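Local coordinates for protein bvu-3222 (Bacteroides vulgatus ATCC 8482, PDB 3FYF) that is of unknown function but belongs to the DUF4251 family and is probably exported to the periplasm, at residues B[79-84]-B[123-128]; B[109-112]-B[118-121]; B[146-149]-B[155-158]. All blocks are in the same frame, centred on the assembly; numbering follows the deposited sequence.

Contact 1. Residues B[79-84]-B[123-128]; sequences GIIQTA and YGINGI
Gly79 meets Ile125 at the start of strand 78-83, where CD1 of the isoleucine lies 3.7 Å from Gly79 CA. Gly79 has no side chain, and the methyl packs directly on its backbone. Ile125 CG2 also approaches the Gly79 carbonyl, 4.0 Å from its O, so both methyl groups of the isoleucine border the glycine backbone. The same CD1 lies at the edge of the Tyr123 ring, in its plane, so the methyl borders both the ring edge and the glycine. Ile80 turns its side chain away, but its carbonyl takes part: a water donates to Ile80 O at 3.1 Å and is hydrogen-bonded to Tyr123 OH at 3.0 Å. This water gives the two strands a polar link; they share no direct hydrogen bond. Ile81 faces back toward Ile125, and its CD1 lies 4.1 Å from Ile125 CG1. Both isoleucines hold CG1 anti to the carbonyl carbon, but their outer bonds differ, chi2 being 161° in Ile81 and -83° in Ile125, and the two side chains cross obliquely. Beyond this point strand 78-83 diverges from 123-128. Strand 100-113 pairs with both strands and separates them in the sheet order; its Val102 touches Ile81 and its Val106 touches Tyr123, while Val134 on strand 132-138 packs against both residues. The contact thus reaches across strand 100-113 on the buried side of a curled antiparallel sheet. Its chemistry is almost wholly apolar, with isoleucine methyls against a glycine backbone and one isoleucine against the other, and one water accommodates the tyrosine hydroxyl and a backbone carbonyl within this buried setting.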
loop_
_atom_site.group_PDB
_atom_site.type_symbol
_atom_site.label_atom_id
_atom_site.label_comp_id
_atom_site.label_asym_id
_atom_site.label_seq_id
_atom_site.Cartn_x
_atom_site.Cartn_y
_atom_site.Cartn_z
ATOM N N GLY B 79 12.023 -15.236 15.475
ATOM C CA GLY B 79 11.150 -14.439 14.624
ATOM C C GLY B 79 9.662 -14.586 14.860
ATOM O O GLY B 79 9.168 -15.692 15.071
ATOM N N ILE B 80 8.958 -13.455 14.803
ATOM C CA ILE B 80 7.508 -13.391 15.004
ATOM C C ILE B 80 6.774 -12.921 13.737
ATOM O O ILE B 80 7.154 -11.927 13.123
ATOM C CB ILE B 80 7.147 -12.425 16.177
ATOM C CG1 ILE B 80 7.954 -12.764 17.436
ATOM C CG2 ILE B 80 5.641 -12.457 16.478
ATOM C CD1 ILE B 80 8.012 -11.651 18.463
ATOM N N ILE B 81 5.729 -13.651 13.353
ATOM C CA ILE B 81 4.726 -13.146 12.422
ATOM C C ILE B 81 3.416 -12.993 13.190
ATOM O O ILE B 81 2.827 -13.980 13.630
ATOM C CB ILE B 81 4.515 -14.083 11.204
ATOM C CG1 ILE B 81 5.815 -14.251 10.410
ATOM C CG2 ILE B 81 3.386 -13.561 10.316
ATOM C CD1 ILE B 81 5.823 -15.466 9.507
ATOM N N GLN B 82 2.975 -11.749 13.360
ATOM C CA GLN B 82 1.705 -11.459 14.018
ATOM C C GLN B 82 0.737 -10.751 13.073
ATOM O O GLN B 82 1.081 -9.732 12.466
ATOM C CB GLN B 82 1.930 -10.605 15.269
ATOM C CG GLN B 82 0.667 -10.342 16.095
ATOM C CD GLN B 82 0.165 -11.583 16.808
ATOM O OE1 GLN B 82 0.858 -12.147 17.649
ATOM N NE2 GLN B 82 -1.054 -12.005 16.483
ATOM N N THR B 83 -0.468 -11.299 12.955
ATOM C CA THR B 83 -1.550 -10.640 12.231
ATOM C C THR B 83 -2.898 -10.849 12.934
ATOM O O THR B 83 -3.065 -11.794 13.710
ATOM C CB THR B 83 -1.592 -11.056 10.726
ATOM O OG1 THR B 83 -2.375 -10.112 9.985
ATOM C CG2 THR B 83 -2.138 -12.465 10.525
ATOM N N ALA B 84 -3.845 -9.956 12.663
ATOM C CA ALA B 84 -5.163 -9.994 13.300
ATOM C C ALA B 84 -6.182 -10.855 12.544
ATOM O O ALA B 84 -7.353 -10.927 12.932
ATOM C CB ALA B 84 -5.696 -8.571 13.490
ATOM N N TYR B 123 13.761 -15.469 4.300
ATOM C CA TYR B 123 13.999 -16.393 5.422
ATOM C C TYR B 123 12.799 -17.293 5.739
ATOM O O TYR B 123 11.686 -17.066 5.260
ATOM C CB TYR B 123 14.444 -15.644 6.695
ATOM C CG TYR B 123 13.432 -14.667 7.262
ATOM C CD1 TYR B 123 13.353 -13.362 6.780
ATOM C CD2 TYR B 123 12.566 -15.040 8.288
ATOM C CE1 TYR B 123 12.443 -12.454 7.297
ATOM C CE2 TYR B 123 11.650 -14.139 8.812
ATOM C CZ TYR B 123 11.596 -12.845 8.310
ATOM O OH TYR B 123 10.690 -11.941 8.815
ATOM N N GLY B 124 13.048 -18.315 6.549
ATOM C CA GLY B 124 12.003 -19.212 7.034
ATOM C C GLY B 124 11.785 -19.051 8.528
ATOM O O GLY B 124 12.670 -18.583 9.251
ATOM N N ILE B 125 10.589 -19.417 8.981
ATOM C CA ILE B 125 10.229 -19.416 10.395
ATOM C C ILE B 125 9.728 -20.812 10.754
ATOM O O ILE B 125 8.813 -21.330 10.110
ATOM C CB ILE B 125 9.106 -18.380 10.716
ATOM C CG1 ILE B 125 9.546 -16.949 10.395
ATOM C CG2 ILE B 125 8.660 -18.480 12.183
ATOM C CD1 ILE B 125 10.368 -16.286 11.482
ATOM N N ASN B 126 10.335 -21.422 11.769
ATOM C CA ASN B 126 9.894 -22.733 12.245
ATOM C C ASN B 126 9.072 -22.619 13.525
ATOM O O ASN B 126 9.615 -22.406 14.612
ATOM C CB ASN B 126 11.081 -23.683 12.429
ATOM C CG ASN B 126 11.425 -24.449 11.159
ATOM O OD1 ASN B 126 11.734 -25.640 11.212
ATOM N ND2 ASN B 126 11.372 -23.770 10.013
ATOM N N GLY B 127 7.757 -22.753 13.378
ATOM C CA GLY B 127 6.830 -22.573 14.489
ATOM C C GLY B 127 6.337 -23.867 15.100
ATOM O O GLY B 127 6.751 -24.957 14.695
ATOM N N ILE B 128 5.448 -23.739 16.083
ATOM C CA ILE B 128 4.859 -24.894 16.753
ATOM C C ILE B 128 3.720 -25.483 15.911
ATOM O O ILE B 128 3.786 -26.640 15.493
ATOM C CB ILE B 128 4.405 -24.563 18.207
ATOM C CG1 ILE B 128 5.623 -24.244 19.084
ATOM C CG2 ILE B 128 3.593 -25.718 18.812
ATOM C CD1 ILE B 128 5.287 -23.723 20.477
HETATM O O HOH W 1 9.641 -12.760 11.474
#

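Contact 2. Residues B[109-112]-B[118-121]; sequences ISMR and NVYY
Met111 and Tyr121 form a non-hydrogen-bonded pair in the beta hairpin of strands 100-113 and 119-126, whose short segments run antiparallel at 172° with axes 4.7 Å apart. Next to it, Arg112 and Tyr120 link the strands by two backbone hydrogen bonds, Arg112 N to Tyr120 O at 3.0 Å and Tyr120 N to Arg112 O at 2.8 Å. The tightly packed side of the hairpin carries Met111, Val119 and Tyr121. With CG anti to the backbone N (chi1 -176°) and an extended chain beyond it, Met111 runs past the Tyr121 ring at its edge, SD 5.2 Å from the ring centroid: a Met-aromatic contact made from beside the ring, not over it. Met111 CG also rests 3.9 Å from Val119 CG1. At the far end of the ring, Ile109 CG2 approaches the phenol 3.7 Å from Tyr121 CZ. Leu43 of helix 27-44 packs on both Met111 and Tyr121, Ile40 of that helix reaches Val119, and Phe48 meets the Tyr121 ring edge-to-face.

The opposite side is looser and more polar. Arg112 CB stands 4.4 Å from Tyr120 CB, but the ends of both side chains lead away from the neighbouring strand, and the arginine is solvent-exposed. Asn59 of the second subunit packs on Tyr120, so this side also borders the dimer partner. Beyond the pair a water is held by the serine hydroxyl, hydrogen-bonded to Ser110 OG at 2.8 Å.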
loop_
_atom_site.group_PDB
_atom_site.type_symbol
_atom_site.label_atom_id
_atom_site.label_comp_id
_atom_site.label_asym_id
_atom_site.label_seq_id
_atom_site.Cartn_x
_atom_site.Cartn_y
_atom_site.Cartn_z
ATOM N N ILE B 109 18.476 -17.560 5.989
ATOM C CA ILE B 109 18.558 -16.123 5.727
ATOM C C ILE B 109 19.467 -15.800 4.538
ATOM O O ILE B 109 20.654 -16.134 4.548
ATOM C CB ILE B 109 19.066 -15.343 6.972
ATOM C CG1 ILE B 109 18.157 -15.590 8.180
ATOM C CG2 ILE B 109 19.181 -13.839 6.668
ATOM C CD1 ILE B 109 18.751 -15.119 9.510
ATOM N N SER B 110 18.895 -15.151 3.523
ATOM C CA SER B 110 19.670 -14.542 2.444
ATOM C C SER B 110 19.314 -13.059 2.292
ATOM O O SER B 110 18.163 -12.663 2.481
ATOM C CB SER B 110 19.476 -15.293 1.118
ATOM O OG SER B 110 18.207 -15.035 0.536
ATOM N N MET B 111 20.314 -12.254 1.948
ATOM C CA MET B 111 20.153 -10.825 1.746
ATOM C C MET B 111 20.838 -10.443 0.438
ATOM O O MET B 111 22.050 -10.630 0.280
ATOM C CB MET B 111 20.759 -10.063 2.927
ATOM C CG MET B 111 20.578 -8.551 2.912
ATOM S SD MET B 111 21.015 -7.881 4.532
ATOM C CE MET B 111 20.985 -6.117 4.221
ATOM N N ARG B 112 20.045 -9.931 -0.499
ATOM C CA ARG B 112 20.529 -9.527 -1.816
ATOM C C ARG B 112 20.163 -8.075 -2.079
ATOM O O ARG B 112 19.231 -7.547 -1.485
ATOM C CB ARG B 112 19.930 -10.414 -2.913
ATOM C CG ARG B 112 20.300 -11.894 -2.818
ATOM C CD ARG B 112 19.509 -12.708 -3.827
ATOM N NE ARG B 112 19.569 -14.143 -3.552
ATOM C CZ ARG B 112 20.429 -14.987 -4.113
ATOM N NH1 ARG B 112 21.322 -14.551 -4.993
ATOM N NH2 ARG B 112 20.398 -16.274 -3.789
ATOM N N ASN B 118 17.683 -1.579 -3.828
ATOM C CA ASN B 118 16.524 -2.310 -3.294
ATOM C C ASN B 118 17.006 -3.626 -2.716
ATOM O O ASN B 118 17.770 -4.340 -3.366
ATOM C CB ASN B 118 15.476 -2.597 -4.374
ATOM C CG ASN B 118 15.046 -1.363 -5.122
ATOM O OD1 ASN B 118 14.644 -0.363 -4.525
ATOM N ND2 ASN B 118 15.101 -1.431 -6.448
ATOM N N VAL B 119 16.558 -3.951 -1.510
ATOM C CA VAL B 119 17.063 -5.127 -0.786
ATOM C C VAL B 119 16.035 -6.255 -0.738
ATOM O O VAL B 119 14.866 -6.034 -0.441
ATOM C CB VAL B 119 17.516 -4.753 0.637
ATOM C CG1 VAL B 119 18.036 -5.977 1.419
ATOM C CG2 VAL B 119 18.572 -3.684 0.561
ATOM N N TYR B 120 16.495 -7.462 -1.037
ATOM C CA TYR B 120 15.654 -8.642 -1.058
ATOM C C TYR B 120 16.106 -9.575 0.058
ATOM O O TYR B 120 17.143 -10.228 -0.045
ATOM C CB TYR B 120 15.702 -9.296 -2.450
ATOM C CG TYR B 120 15.169 -8.366 -3.529
ATOM C CD1 TYR B 120 13.842 -8.440 -3.946
ATOM C CD2 TYR B 120 15.981 -7.385 -4.101
ATOM C CE1 TYR B 120 13.343 -7.574 -4.921
ATOM C CE2 TYR B 120 15.487 -6.509 -5.069
ATOM C CZ TYR B 120 14.175 -6.609 -5.471
ATOM O OH TYR B 120 13.700 -5.746 -6.431
ATOM N N TYR B 121 15.322 -9.598 1.131
ATOM C CA TYR B 121 15.645 -10.332 2.353
ATOM C C TYR B 121 14.657 -11.483 2.530
ATOM O O TYR B 121 13.455 -11.259 2.746
ATOM C CB TYR B 121 15.573 -9.373 3.544
ATOM C CG TYR B 121 16.143 -9.890 4.847
ATOM C CD1 TYR B 121 15.344 -10.582 5.754
ATOM C CD2 TYR B 121 17.472 -9.645 5.194
ATOM C CE1 TYR B 121 15.859 -11.039 6.961
ATOM C CE2 TYR B 121 17.995 -10.101 6.402
ATOM C CZ TYR B 121 17.182 -10.794 7.279
ATOM O OH TYR B 121 17.680 -11.251 8.476
HETATM O O HOH W 2 17.320 -12.629 -0.653
#

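Contact 3. Residues B[146-149]-B[155-158]; sequences SVTI and GNTL
A classic beta bulge opens the pairing of strands 144-151 and 158-166: Thr157 and Leu158 both face Ile149 across the antiparallel ladder. The carbonyl of Ile149 accepts two backbone N-H groups, a bond from Thr157 N at 3.2 Å and a weak, longer one from Leu158 N at 3.5 Å. In return Ile149 N donates to Leu158 O at 2.8 Å. Ile149 and Leu158 thus form a hydrogen-bonded pair, and their side chains lie side by side on the same face, pointing the same way, with Ile149 CD1 3.8 Å from Leu158 CD2. CG anti to the backbone N (chi1 -170°) lays Leu158 alongside Ile149.

On the neighbouring residue the packing mixes apolar and polar groups. Thr148 CG2 sits against the amide of Asn156, 3.4 Å from its CG, the two side chains crossing at about a right angle. Nearby, a water lies between Thr148 O and Asn156 OD1, within hydrogen-bonding distance of both. The turn is braced from within as well: Thr157 OG1 donates to Gly155 O at 2.7 Å, approaching from above the carbonyl plane. The backbone turns at Gly155 with a positive phi of 130°.

The apolar face is shared with the rest of the domain. Phe88 from a loop touches Ile149, Thr157 and Leu158, Ala132 of strand 132-138 packs on Ile149, and Val72 of strand 71-75 reaches both Val147 and Ile149. Farther back along strand 144-151, Val147 bonds through its backbone to Met160 of strand 158-166, while Ser146 and Thr148 pair with strand 132-138 next door.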
loop_
_atom_site.group_PDB
_atom_site.type_symbol
_atom_site.label_atom_id
_atom_site.label_comp_id
_atom_site.label_asym_id
_atom_site.label_seq_id
_atom_site.Cartn_x
_atom_site.Cartn_y
_atom_site.Cartn_z
ATOM N N SER B 146 7.836 -4.226 1.822
ATOM C CA SER B 146 6.740 -5.158 1.625
ATOM C C SER B 146 7.162 -6.561 2.071
ATOM O O SER B 146 8.216 -7.056 1.667
ATOM C CB SER B 146 6.383 -5.204 0.146
ATOM O OG SER B 146 5.102 -5.774 -0.032
ATOM N N VAL B 147 6.333 -7.204 2.882
ATOM C CA VAL B 147 6.635 -8.539 3.417
ATOM C C VAL B 147 5.590 -9.531 2.941
ATOM O O VAL B 147 4.431 -9.404 3.304
ATOM C CB VAL B 147 6.599 -8.559 4.964
ATOM C CG1 VAL B 147 7.017 -9.912 5.487
ATOM C CG2 VAL B 147 7.500 -7.519 5.531
ATOM N N THR B 148 5.990 -10.523 2.146
ATOM C CA THR B 148 5.052 -11.554 1.695
ATOM C C THR B 148 5.275 -12.854 2.488
ATOM O O THR B 148 6.399 -13.347 2.592
ATOM C CB THR B 148 5.139 -11.786 0.161
ATOM O OG1 THR B 148 4.907 -10.552 -0.532
ATOM C CG2 THR B 148 4.100 -12.784 -0.310
ATOM N N ILE B 149 4.189 -13.383 3.049
ATOM C CA ILE B 149 4.219 -14.570 3.897
ATOM C C ILE B 149 3.536 -15.773 3.222
ATOM O O ILE B 149 2.397 -15.686 2.767
ATOM C CB ILE B 149 3.575 -14.269 5.278
ATOM C CG1 ILE B 149 4.349 -13.150 5.988
ATOM C CG2 ILE B 149 3.534 -15.521 6.157
ATOM C CD1 ILE B 149 3.465 -12.191 6.765
ATOM N N GLY B 155 1.229 -21.535 -0.551
ATOM C CA GLY B 155 1.260 -20.442 -1.516
ATOM C C GLY B 155 1.362 -19.106 -0.791
ATOM O O GLY B 155 1.093 -19.028 0.417
ATOM N N ASN B 156 1.772 -18.061 -1.514
ATOM C CA ASN B 156 1.721 -16.695 -0.996
ATOM C C ASN B 156 0.284 -16.306 -0.685
ATOM O O ASN B 156 -0.597 -16.382 -1.547
ATOM C CB ASN B 156 2.327 -15.710 -1.988
ATOM C CG ASN B 156 3.844 -15.743 -1.990
ATOM O OD1 ASN B 156 4.476 -16.131 -1.000
ATOM N ND2 ASN B 156 4.440 -15.307 -3.095
ATOM N N THR B 157 0.058 -15.917 0.562
ATOM C CA THR B 157 -1.288 -15.726 1.068
ATOM C C THR B 157 -1.490 -14.317 1.622
ATOM O O THR B 157 -2.566 -13.745 1.467
ATOM C CB THR B 157 -1.621 -16.781 2.156
ATOM O OG1 THR B 157 -1.023 -18.032 1.807
ATOM C CG2 THR B 157 -3.128 -16.975 2.284
ATOM N N LEU B 158 -0.457 -13.758 2.251
ATOM C CA LEU B 158 -0.591 -12.474 2.936
ATOM C C LEU B 158 0.627 -11.569 2.742
ATOM O O LEU B 158 1.760 -11.984 2.951
ATOM C CB LEU B 158 -0.868 -12.702 4.433
ATOM C CG LEU B 158 -1.273 -11.507 5.304
ATOM C CD1 LEU B 158 -2.395 -11.866 6.264
ATOM C CD2 LEU B 158 -0.086 -10.946 6.056
HETATM O O HOH W 3 6.709 -15.518 0.618
#

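All three contacts belong to one curved antiparallel sheet, but at different depths. Contact 1 is the buried one, joining strands that are not sheet neighbours, and relies on apolar packing and a water. Contacts 2 and 3 are partly buried, close short chain connections and rely on backbone hydrogen bonds, regular in contact 2 and bulged in contact 3. Contacts 1 and 2 share strand 119-126 and touch where Tyr123 CB lies 4.0 Å from Ile109 CG1. Contacts 1 and 3 meet through Ile81 CG2 and Ile149 CD1, 3.8 Å apart. Contacts 2 and 3 do not touch, their nearest atoms being about 7 Å apart.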